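Probable arylamine n-acetyl transferase (Mycobacterium abscessus, PDB 4GUZ) probably transfers an acetyl group from acetyl coenzyme A to arylamine substrates, as other members of the arylamine N-acetyltransferase family do. Local coordinates at residues H235-E240 with R247-L252; E126-D131 with P141-D146; R72-G77 with G266-A271. All blocks are in the same frame, centred on the assembly; numbering follows the deposited sequence.

Interaction 1: residues H235-E240 with R247-L252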
loop_
_atom_site.group_PDB
_atom_site.type_symbol
_atom_site.label_atom_id
_atom_site.label_comp_id
_atom_site.label_asym_id
_atom_site.label_seq_id
_atom_site.Cartn_x
_atom_site.Cartn_y
_atom_site.Cartn_z
ATOM N N HIS A 235 12.267 9.198 -6.493
ATOM C CA HIS A 235 13.557 8.967 -7.161
ATOM C C HIS A 235 14.657 9.508 -6.224
ATOM O O HIS A 235 14.987 8.818 -5.255
ATOM C CB HIS A 235 13.599 9.561 -8.588
ATOM C CG HIS A 235 14.757 9.098 -9.413
ATOM N ND1 HIS A 235 15.021 7.753 -9.599
ATOM C CD2 HIS A 235 15.650 9.821 -10.128
ATOM C CE1 HIS A 235 16.080 7.702 -10.393
ATOM N NE2 HIS A 235 16.490 8.916 -10.744
ATOM N N ARG A 236 15.148 10.741 -6.442
ATOM C CA ARG A 236 16.161 11.378 -5.581
ATOM C C ARG A 236 15.579 12.608 -4.840
ATOM O O ARG A 236 16.302 13.309 -4.133
ATOM C CB ARG A 236 17.382 11.796 -6.428
ATOM C CG ARG A 236 18.317 10.642 -6.778
ATOM C CD ARG A 236 19.317 11.022 -7.864
ATOM N NE ARG A 236 20.116 12.201 -7.518
ATOM C CZ ARG A 236 21.095 12.700 -8.270
ATOM N NH1 ARG A 236 21.421 12.119 -9.420
ATOM N NH2 ARG A 236 21.764 13.774 -7.872
ATOM N N GLU A 237 14.288 12.894 -5.041
ATOM C CA GLU A 237 13.642 14.042 -4.416
ATOM C C GLU A 237 12.938 13.615 -3.152
ATOM O O GLU A 237 12.031 12.790 -3.207
ATOM C CB GLU A 237 12.639 14.689 -5.379
ATOM C CG GLU A 237 12.254 16.109 -4.998
ATOM C CD GLU A 237 13.302 17.189 -5.216
ATOM O OE1 GLU A 237 14.202 17.010 -6.066
ATOM O OE2 GLU A 237 13.135 18.276 -4.629
ATOM N N LEU A 238 13.336 14.186 -2.024
ATOM C CA LEU A 238 12.698 13.830 -0.757
ATOM C C LEU A 238 11.610 14.810 -0.454
ATOM O O LEU A 238 11.897 15.987 -0.288
ATOM C CB LEU A 238 13.717 13.786 0.395
ATOM C CG LEU A 238 13.158 13.377 1.783
ATOM C CD1 LEU A 238 12.591 11.944 1.780
ATOM C CD2 LEU A 238 14.238 13.520 2.857
ATOM N N HIS A 239 10.371 14.325 -0.347
ATOM C CA HIS A 239 9.194 15.121 0.002
ATOM C C HIS A 239 8.889 14.934 1.491
ATOM O O HIS A 239 8.792 13.796 1.961
ATOM C CB HIS A 239 7.962 14.720 -0.843
ATOM C CG HIS A 239 8.079 14.988 -2.310
ATOM N ND1 HIS A 239 7.096 15.684 -2.990
ATOM C CD2 HIS A 239 9.039 14.621 -3.191
ATOM C CE1 HIS A 239 7.497 15.739 -4.250
ATOM N NE2 HIS A 239 8.651 15.099 -4.422
ATOM N N GLU A 240 8.798 16.034 2.245
ATOM C CA GLU A 240 8.430 15.928 3.668
ATOM C C GLU A 240 7.087 16.606 3.821
ATOM O O GLU A 240 6.984 17.794 3.543
ATOM C CB GLU A 240 9.521 16.538 4.564
ATOM C CG GLU A 240 9.099 16.545 6.017
ATOM C CD GLU A 240 10.173 16.756 7.059
ATOM O OE1 GLU A 240 11.347 17.000 6.693
ATOM O OE2 GLU A 240 9.829 16.644 8.257
ATOM N N ARG A 247 3.900 20.696 2.049
ATOM C CA ARG A 247 5.123 19.932 1.945
ATOM C C ARG A 247 6.289 20.762 1.466
ATOM O O ARG A 247 6.121 21.847 0.915
ATOM C CB ARG A 247 4.928 18.701 1.020
ATOM C CG ARG A 247 4.601 19.022 -0.415
ATOM C CD ARG A 247 4.629 17.767 -1.256
ATOM N NE ARG A 247 3.399 16.991 -1.087
ATOM C CZ ARG A 247 3.183 15.821 -1.667
ATOM N NH1 ARG A 247 4.115 15.275 -2.444
ATOM N NH2 ARG A 247 2.038 15.177 -1.471
ATOM N N LYS A 248 7.483 20.228 1.694
ATOM C CA LYS A 248 8.732 20.795 1.237
ATOM C C LYS A 248 9.471 19.662 0.538
ATOM O O LYS A 248 9.236 18.490 0.851
ATOM C CB LYS A 248 9.543 21.418 2.397
ATOM C CG LYS A 248 10.054 20.421 3.443
ATOM C CD LYS A 248 11.057 21.091 4.368
ATOM C CE LYS A 248 11.633 20.136 5.374
ATOM N NZ LYS A 248 12.584 20.825 6.287
ATOM N N THR A 249 10.343 20.003 -0.398
ATOM C CA THR A 249 11.095 19.040 -1.207
ATOM C C THR A 249 12.559 19.418 -1.295
ATOM O O THR A 249 12.882 20.607 -1.347
ATOM C CB THR A 249 10.487 18.966 -2.640
ATOM O OG1 THR A 249 10.502 20.275 -3.235
ATOM C CG2 THR A 249 9.053 18.454 -2.645
ATOM N N ARG A 250 13.440 18.411 -1.311
ATOM C CA ARG A 250 14.878 18.604 -1.450
ATOM C C ARG A 250 15.492 17.453 -2.261
ATOM O O ARG A 250 15.082 16.292 -2.095
ATOM C CB ARG A 250 15.580 18.781 -0.093
ATOM C CG ARG A 250 15.477 17.604 0.871
ATOM C CD ARG A 250 16.236 17.860 2.167
ATOM N NE ARG A 250 17.681 17.695 1.990
ATOM C CZ ARG A 250 18.407 16.739 2.559
ATOM N NH1 ARG A 250 17.834 15.845 3.358
ATOM N NH2 ARG A 250 19.712 16.662 2.330
ATOM N N GLN A 251 16.439 17.791 -3.172
ATOM C CA GLN A 251 17.135 16.803 -3.980
ATOM C C GLN A 251 18.276 16.187 -3.175
ATOM O O GLN A 251 19.039 16.907 -2.523
ATOM C CB GLN A 251 17.663 17.418 -5.295
ATOM C CG GLN A 251 18.373 16.404 -6.214
ATOM C CD GLN A 251 17.489 15.739 -7.254
ATOM O OE1 GLN A 251 16.297 15.426 -7.044
ATOM N NE2 GLN A 251 18.083 15.458 -8.402
ATOM N N LEU A 252 18.413 14.869 -3.260
ATOM C CA LEU A 252 19.466 14.125 -2.585
ATOM C C LEU A 252 20.470 13.634 -3.596
ATOM O O LEU A 252 20.096 13.308 -4.728
ATOM C CB LEU A 252 18.875 12.922 -1.817
ATOM C CG LEU A 252 17.804 13.199 -0.736
ATOM C CD1 LEU A 252 17.230 11.913 -0.223
ATOM C CD2 LEU A 252 18.388 13.937 0.449
#

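Interaction 2: residues E126-D131 with P141-D146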
loop_
_atom_site.group_PDB
_atom_site.type_symbol
_atom_site.label_atom_id
_atom_site.label_comp_id
_atom_site.label_asym_id
_atom_site.label_seq_id
_atom_site.Cartn_x
_atom_site.Cartn_y
_atom_site.Cartn_z
ATOM N N GLU A 126 -22.385 -4.496 7.154
ATOM C CA GLU A 126 -21.462 -3.529 6.528
ATOM C C GLU A 126 -20.256 -4.122 5.745
ATOM O O GLU A 126 -19.907 -5.298 5.859
ATOM C CB GLU A 126 -20.905 -2.605 7.622
ATOM C CG GLU A 126 -21.956 -2.079 8.600
ATOM C CD GLU A 126 -21.510 -0.954 9.506
ATOM O OE1 GLU A 126 -21.053 -1.243 10.635
ATOM O OE2 GLU A 126 -21.671 0.223 9.110
ATOM N N GLN A 127 -19.607 -3.240 4.975
ATOM C CA GLN A 127 -18.388 -3.488 4.211
ATOM C C GLN A 127 -17.343 -2.426 4.571
ATOM O O GLN A 127 -17.679 -1.250 4.727
ATOM C CB GLN A 127 -18.685 -3.521 2.715
ATOM C CG GLN A 127 -19.397 -4.817 2.312
ATOM C CD GLN A 127 -19.502 -4.988 0.827
ATOM O OE1 GLN A 127 -18.854 -5.851 0.253
ATOM N NE2 GLN A 127 -20.333 -4.184 0.181
ATOM N N TRP A 128 -16.093 -2.860 4.741
ATOM C CA TRP A 128 -14.968 -2.034 5.157
ATOM C C TRP A 128 -13.823 -2.122 4.176
ATOM O O TRP A 128 -13.261 -3.199 3.967
ATOM C CB TRP A 128 -14.494 -2.478 6.550
ATOM C CG TRP A 128 -15.525 -2.206 7.604
ATOM C CD1 TRP A 128 -16.542 -3.026 7.985
ATOM C CD2 TRP A 128 -15.680 -0.993 8.355
ATOM N NE1 TRP A 128 -17.309 -2.413 8.949
ATOM C CE2 TRP A 128 -16.817 -1.155 9.182
ATOM C CE3 TRP A 128 -14.974 0.220 8.407
ATOM C CZ2 TRP A 128 -17.245 -0.164 10.075
ATOM C CZ3 TRP A 128 -15.407 1.202 9.284
ATOM C CH2 TRP A 128 -16.527 1.003 10.112
ATOM N N LEU A 129 -13.438 -0.973 3.615
ATOM C CA LEU A 129 -12.315 -0.916 2.688
ATOM C C LEU A 129 -11.011 -0.909 3.463
ATOM O O LEU A 129 -10.811 -0.029 4.309
ATOM C CB LEU A 129 -12.423 0.342 1.802
ATOM C CG LEU A 129 -11.245 0.576 0.834
ATOM C CD1 LEU A 129 -11.155 -0.528 -0.180
ATOM C CD2 LEU A 129 -11.323 1.973 0.210
ATOM N N CYS A 130 -10.116 -1.873 3.178
ATOM C CA CYS A 130 -8.807 -1.908 3.826
ATOM C C CYS A 130 -7.741 -1.612 2.772
ATOM O O CYS A 130 -7.222 -2.522 2.106
ATOM C CB CYS A 130 -8.562 -3.237 4.535
ATOM S SG CYS A 130 -9.710 -3.565 5.901
ATOM N N ASP A 131 -7.426 -0.318 2.611
ATOM C CA ASP A 131 -6.408 0.144 1.648
ATOM C C ASP A 131 -5.091 0.207 2.402
ATOM O O ASP A 131 -4.678 1.265 2.884
ATOM C CB ASP A 131 -6.820 1.488 1.069
ATOM C CG ASP A 131 -5.997 1.932 -0.129
ATOM O OD1 ASP A 131 -5.088 1.176 -0.540
ATOM O OD2 ASP A 131 -6.263 3.029 -0.647
ATOM N N PRO A 141 -9.587 1.144 8.570
ATOM C CA PRO A 141 -10.549 0.705 7.544
ATOM C C PRO A 141 -11.589 1.791 7.324
ATOM O O PRO A 141 -11.869 2.568 8.238
ATOM C CB PRO A 141 -11.184 -0.555 8.151
ATOM C CG PRO A 141 -10.307 -0.935 9.286
ATOM C CD PRO A 141 -9.661 0.285 9.781
ATOM N N ILE A 142 -12.133 1.873 6.128
ATOM C CA ILE A 142 -13.111 2.903 5.793
ATOM C C ILE A 142 -14.430 2.229 5.481
ATOM O O ILE A 142 -14.476 1.348 4.614
ATOM C CB ILE A 142 -12.585 3.783 4.607
ATOM C CG1 ILE A 142 -11.351 4.629 5.031
ATOM C CG2 ILE A 142 -13.691 4.676 4.030
ATOM C CD1 ILE A 142 -10.618 5.362 3.874
ATOM N N ARG A 143 -15.499 2.657 6.172
ATOM C CA ARG A 143 -16.877 2.168 5.976
ATOM C C ARG A 143 -17.315 2.434 4.560
ATOM O O ARG A 143 -17.317 3.582 4.124
ATOM C CB ARG A 143 -17.835 2.871 6.961
ATOM C CG ARG A 143 -19.242 2.318 6.999
ATOM C CD ARG A 143 -20.017 2.986 8.112
ATOM N NE ARG A 143 -20.062 2.120 9.285
ATOM C CZ ARG A 143 -19.732 2.479 10.518
ATOM N NH1 ARG A 143 -19.320 3.715 10.771
ATOM N NH2 ARG A 143 -19.799 1.600 11.510
ATOM N N LEU A 144 -17.676 1.379 3.833
ATOM C CA LEU A 144 -18.113 1.542 2.458
ATOM C C LEU A 144 -19.537 2.049 2.457
ATOM O O LEU A 144 -20.475 1.335 2.810
ATOM C CB LEU A 144 -17.955 0.244 1.661
ATOM C CG LEU A 144 -17.984 0.357 0.145
ATOM C CD1 LEU A 144 -16.671 0.936 -0.406
ATOM C CD2 LEU A 144 -18.221 -1.002 -0.461
ATOM N N VAL A 145 -19.665 3.327 2.154
ATOM C CA VAL A 145 -20.929 4.067 2.069
ATOM C C VAL A 145 -20.921 4.768 0.724
ATOM O O VAL A 145 -19.858 4.859 0.100
ATOM C CB VAL A 145 -21.148 5.054 3.262
ATOM C CG1 VAL A 145 -21.396 4.308 4.568
ATOM C CG2 VAL A 145 -20.003 6.051 3.407
ATOM N N ASP A 146 -22.071 5.283 0.279
ATOM C CA ASP A 146 -22.133 5.973 -1.020
ATOM C C ASP A 146 -21.447 7.342 -1.031
ATOM O O ASP A 146 -21.088 7.835 -2.110
ATOM C CB ASP A 146 -23.574 6.132 -1.484
ATOM C CG ASP A 146 -24.248 4.850 -1.931
ATOM O OD1 ASP A 146 -23.721 3.751 -1.616
ATOM O OD2 ASP A 146 -25.275 4.940 -2.632
HETATM O O HOH W 1 -21.053 -0.722 4.519
#

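Interaction 3: residues R72-G77 with G266-A271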
loop_
_atom_site.group_PDB
_atom_site.type_symbol
_atom_site.label_atom_id
_atom_site.label_comp_id
_atom_site.label_asym_id
_atom_site.label_seq_id
_atom_site.Cartn_x
_atom_site.Cartn_y
_atom_site.Cartn_z
ATOM N N ARG A 72 11.747 -9.704 8.267
ATOM C CA ARG A 72 13.054 -10.186 8.730
ATOM C C ARG A 72 14.275 -9.520 8.053
ATOM O O ARG A 72 15.411 -9.928 8.293
ATOM C CB ARG A 72 13.119 -11.715 8.577
ATOM C CG ARG A 72 11.998 -12.395 9.358
ATOM C CD ARG A 72 12.179 -13.889 9.519
ATOM N NE ARG A 72 11.788 -14.630 8.326
ATOM C CZ ARG A 72 10.692 -15.372 8.221
ATOM N NH1 ARG A 72 9.839 -15.453 9.232
ATOM N NH2 ARG A 72 10.439 -16.036 7.105
ATOM N N SER A 73 14.050 -8.463 7.272
ATOM C CA SER A 73 15.122 -7.700 6.658
ATOM C C SER A 73 14.735 -6.208 6.649
ATOM O O SER A 73 13.533 -5.904 6.695
ATOM C CB SER A 73 15.438 -8.218 5.256
ATOM O OG SER A 73 14.484 -7.811 4.291
ATOM N N PRO A 74 15.719 -5.264 6.606
ATOM C CA PRO A 74 15.360 -3.827 6.586
ATOM C C PRO A 74 14.837 -3.417 5.198
ATOM O O PRO A 74 15.481 -2.665 4.463
ATOM C CB PRO A 74 16.685 -3.139 6.943
ATOM C CG PRO A 74 17.740 -4.071 6.446
ATOM C CD PRO A 74 17.190 -5.457 6.601
ATOM N N ARG A 75 13.663 -3.957 4.830
ATOM C CA ARG A 75 13.049 -3.752 3.526
ATOM C C ARG A 75 11.550 -3.547 3.604
ATOM O O ARG A 75 10.887 -3.977 4.548
ATOM C CB ARG A 75 13.319 -4.963 2.600
ATOM C CG ARG A 75 14.803 -5.220 2.261
ATOM C CD ARG A 75 15.463 -4.117 1.403
ATOM N NE ARG A 75 14.687 -3.764 0.212
ATOM C CZ ARG A 75 14.722 -4.433 -0.938
ATOM N NH1 ARG A 75 15.526 -5.479 -1.082
ATOM N NH2 ARG A 75 13.974 -4.045 -1.960
ATOM N N GLY A 76 11.039 -2.934 2.561
ATOM C CA GLY A 76 9.614 -2.719 2.375
ATOM C C GLY A 76 9.115 -3.338 1.089
ATOM O O GLY A 76 9.894 -3.914 0.329
ATOM N N GLY A 77 7.818 -3.191 0.842
ATOM C CA GLY A 77 7.169 -3.728 -0.349
ATOM C C GLY A 77 6.145 -2.788 -0.950
ATOM O O GLY A 77 5.813 -1.766 -0.335
ATOM N N GLY A 266 14.373 3.299 7.349
ATOM C CA GLY A 266 14.823 2.025 7.909
ATOM C C GLY A 266 15.051 0.966 6.849
ATOM O O GLY A 266 14.892 -0.226 7.125
ATOM N N ILE A 267 15.399 1.402 5.617
ATOM C CA ILE A 267 15.659 0.543 4.469
ATOM C C ILE A 267 17.170 0.493 4.206
ATOM O O ILE A 267 17.815 1.536 4.075
ATOM C CB ILE A 267 14.848 1.006 3.219
ATOM C CG1 ILE A 267 13.343 0.748 3.456
ATOM C CG2 ILE A 267 15.314 0.306 1.921
ATOM C CD1 ILE A 267 12.346 1.458 2.517
ATOM N N GLU A 268 17.716 -0.727 4.100
ATOM C CA GLU A 268 19.125 -0.971 3.783
ATOM C C GLU A 268 19.201 -2.148 2.842
ATOM O O GLU A 268 18.588 -3.188 3.110
ATOM C CB GLU A 268 19.957 -1.239 5.054
ATOM C CG GLU A 268 19.960 -0.115 6.074
ATOM C CD GLU A 268 20.572 -0.529 7.396
ATOM O OE1 GLU A 268 19.848 -1.113 8.233
ATOM O OE2 GLU A 268 21.788 -0.296 7.580
ATOM N N LEU A 269 19.884 -1.966 1.710
ATOM C CA LEU A 269 20.043 -3.011 0.706
ATOM C C LEU A 269 21.351 -3.750 0.912
ATOM O O LEU A 269 22.236 -3.266 1.630
ATOM C CB LEU A 269 20.023 -2.404 -0.708
ATOM C CG LEU A 269 18.709 -1.824 -1.224
ATOM C CD1 LEU A 269 18.972 -0.744 -2.250
ATOM C CD2 LEU A 269 17.822 -2.907 -1.841
ATOM N N GLY A 270 21.477 -4.904 0.250
ATOM C CA GLY A 270 22.707 -5.686 0.242
ATOM C C GLY A 270 23.771 -4.924 -0.523
ATOM O O GLY A 270 23.435 -4.065 -1.352
ATOM N N ALA A 271 25.061 -5.221 -0.246
ATOM C CA ALA A 271 26.233 -4.563 -0.846
ATOM C C ALA A 271 26.096 -4.364 -2.358
ATOM O O ALA A 271 26.304 -3.245 -2.843
ATOM C CB ALA A 271 27.497 -5.357 -0.540
#

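Interaction 1: residues H235-E240 with R247-L252
Thr-249 lays its methyl group squarely over one face of the His-239 imidazole: CG2 of Thr-249 sits 3.5 Å from the ring centroid of His-239, 13° off the normal, a CH-pi contact between two side chains that run side by side. The ring is also met by Arg-247, whose NH1 donates to ND1 of His-239 over 3.1 Å. Guanidinium and imidazole stand nearly perpendicular, 87° apart; ND1 lies in the guanidinium plane, while the donor comes in 34° out of the ring plane. NH2 of Arg-247 goes on to a salt bridge with Asp-179.

On the other face of this antiparallel hairpin, strand 237-242 with strand 246-251, Glu-240 and Lys-248 lie alongside each other, both chains extended beyond CG. OE1 of Glu-240 stays 4.0 Å from NZ of Lys-248, beyond salt-bridge range, and OE2 is bonded to His-229. Further along that face, CB of Leu-238 packs on CD1 of Leu-252 at 4.0 Å, and Leu-252 also touches Val-257 of helix 254-263.

Leu-238 with Arg-250 and Glu-240 with Lys-248 are the hydrogen-bonded pairs, each joined by two backbone bonds. Beyond the Leu-238 and Arg-250 pair, where the paired strands give way to loop, Leu-252 is held twice by Arg-236: its N donates to O of Arg-236 at 2.8 Å, and its O accepts from NE of Arg-236 at 3.0 Å, almost in the guanidinium plane. A bend at chi3 of Arg-236 places NE for this bond. Since ND1 of His-239 accepts a bond, the imidazole proton is probably on NE2 if the ring is neutral, and the nearby arginine would disfavour a second one.

Interaction 2: residues E126-D131 with P141-D146
The indole of Trp-128 and the guanidinium of Arg-143 each have one face covered by the other residue. Over one face of the indole lies the start of Arg-143, with CA of Arg-143 3.6 Å above the plane and offset toward the rim; CB of Arg-143 follows as a CH-pi contact, 4.0 Å from the centroid of the six-membered ring of Trp-128. At the indole edge, in plane, are the carbonyl carbon of Pro-141 and the N of Ile-142. The guanidinium in turn has CH2 of Trp-128 above the centre of one face, the two planes inclined at 58°, which makes this a tilted approach and not a parallel stack. Its own edge is taken by Glu-126, whose carboxylate is nearly coplanar with it, 19° apart. NH2 of Arg-143 gives a nearly straight bond to the syn side of OE1 of Glu-126 at 3.2 Å; NE of Arg-143 faces OE2 as the second arm of the salt bridge, modelled so short that its exact geometry is doubtful.

These residues sit on the antiparallel hairpin of strands 126-130 and 142-143, at one edge of the large antiparallel sheet, where 142-143 is the outermost strand. Leu-129 and Ile-142 form a hydrogen-bonded pair, with N of Leu-129 2.7 Å from O of Ile-142, and N of Leu-144 donates to O of Gln-127. A water extends the link, accepting from N of Gln-127 and donating to O of Leu-144.

CB of Pro-141 packs against SG of Cys-130 at 4.0 Å, and Trp-128 and Cys-130 both reach helix 32-45. Strand 126-130 leads directly into Asp-131, whose OD1 bonds His-116; with Cys-79 these two form an arrangement consistent with the Cys-His-Asp catalytic triad of the family.

Interaction 3: residues R72-G77 with G266-A271
Pro-74, at the centre of an inverse gamma turn closed by the bond from N of Arg-75 to O of Ser-73, presents its carbonyl to Ile-267 and Glu-268, and the two chains run at 94° to each other where they touch (74-76 against 266-269). N of Glu-268 donates to O of Pro-74 at 3.0 Å, in the carbonyl plane with an N-H...O angle of 162°. The same oxygen takes a CA-H...O contact from CA of Ile-267 at 3.2 Å.

The proline ring crosses the Glu-268 side chain at about a right angle, with CG of Pro-74 3.9 Å from CB of Glu-268, while CB of Pro-74 rests 3.4 Å from O of Gly-266.

Arg-75 sets out away from the other loop, but its chain folds at chi2 (-66°) and again at chi3, and the guanidinium comes to lie under Leu-269, whose CD2 stands 3.5 Å above the centre of one face of the Arg-75 guanidinium. The methyl covers that flat face while salt bridges to Glu-49 and Asp-52 hold NE and NH2 of Arg-75.

Two interhelical loops thus meet here, the one between helices 63-72 and 79-92 and the one between 254-263 and 271-282, with Leu-51 of helix 51-56 touching Arg-75, Ile-267 and Leu-269.

From the N terminus, the chain first reaches residues 72-77, between two helices, and returns to them only at 266-271, so interaction 3 closes a loop of 188 residues that joins the N-terminal helices to the C-terminal ones. Both other contacts fall within it. Interaction 2 closes a short loop near the middle of the chain, at the edge of the large antiparallel sheet; interaction 1 closes a still shorter one later, at the edge of the smaller sheet. These two follow in series without crossing, and lie on opposite sides of the chain's centre, their own centres 32 Å apart. No two of the three contacts touch.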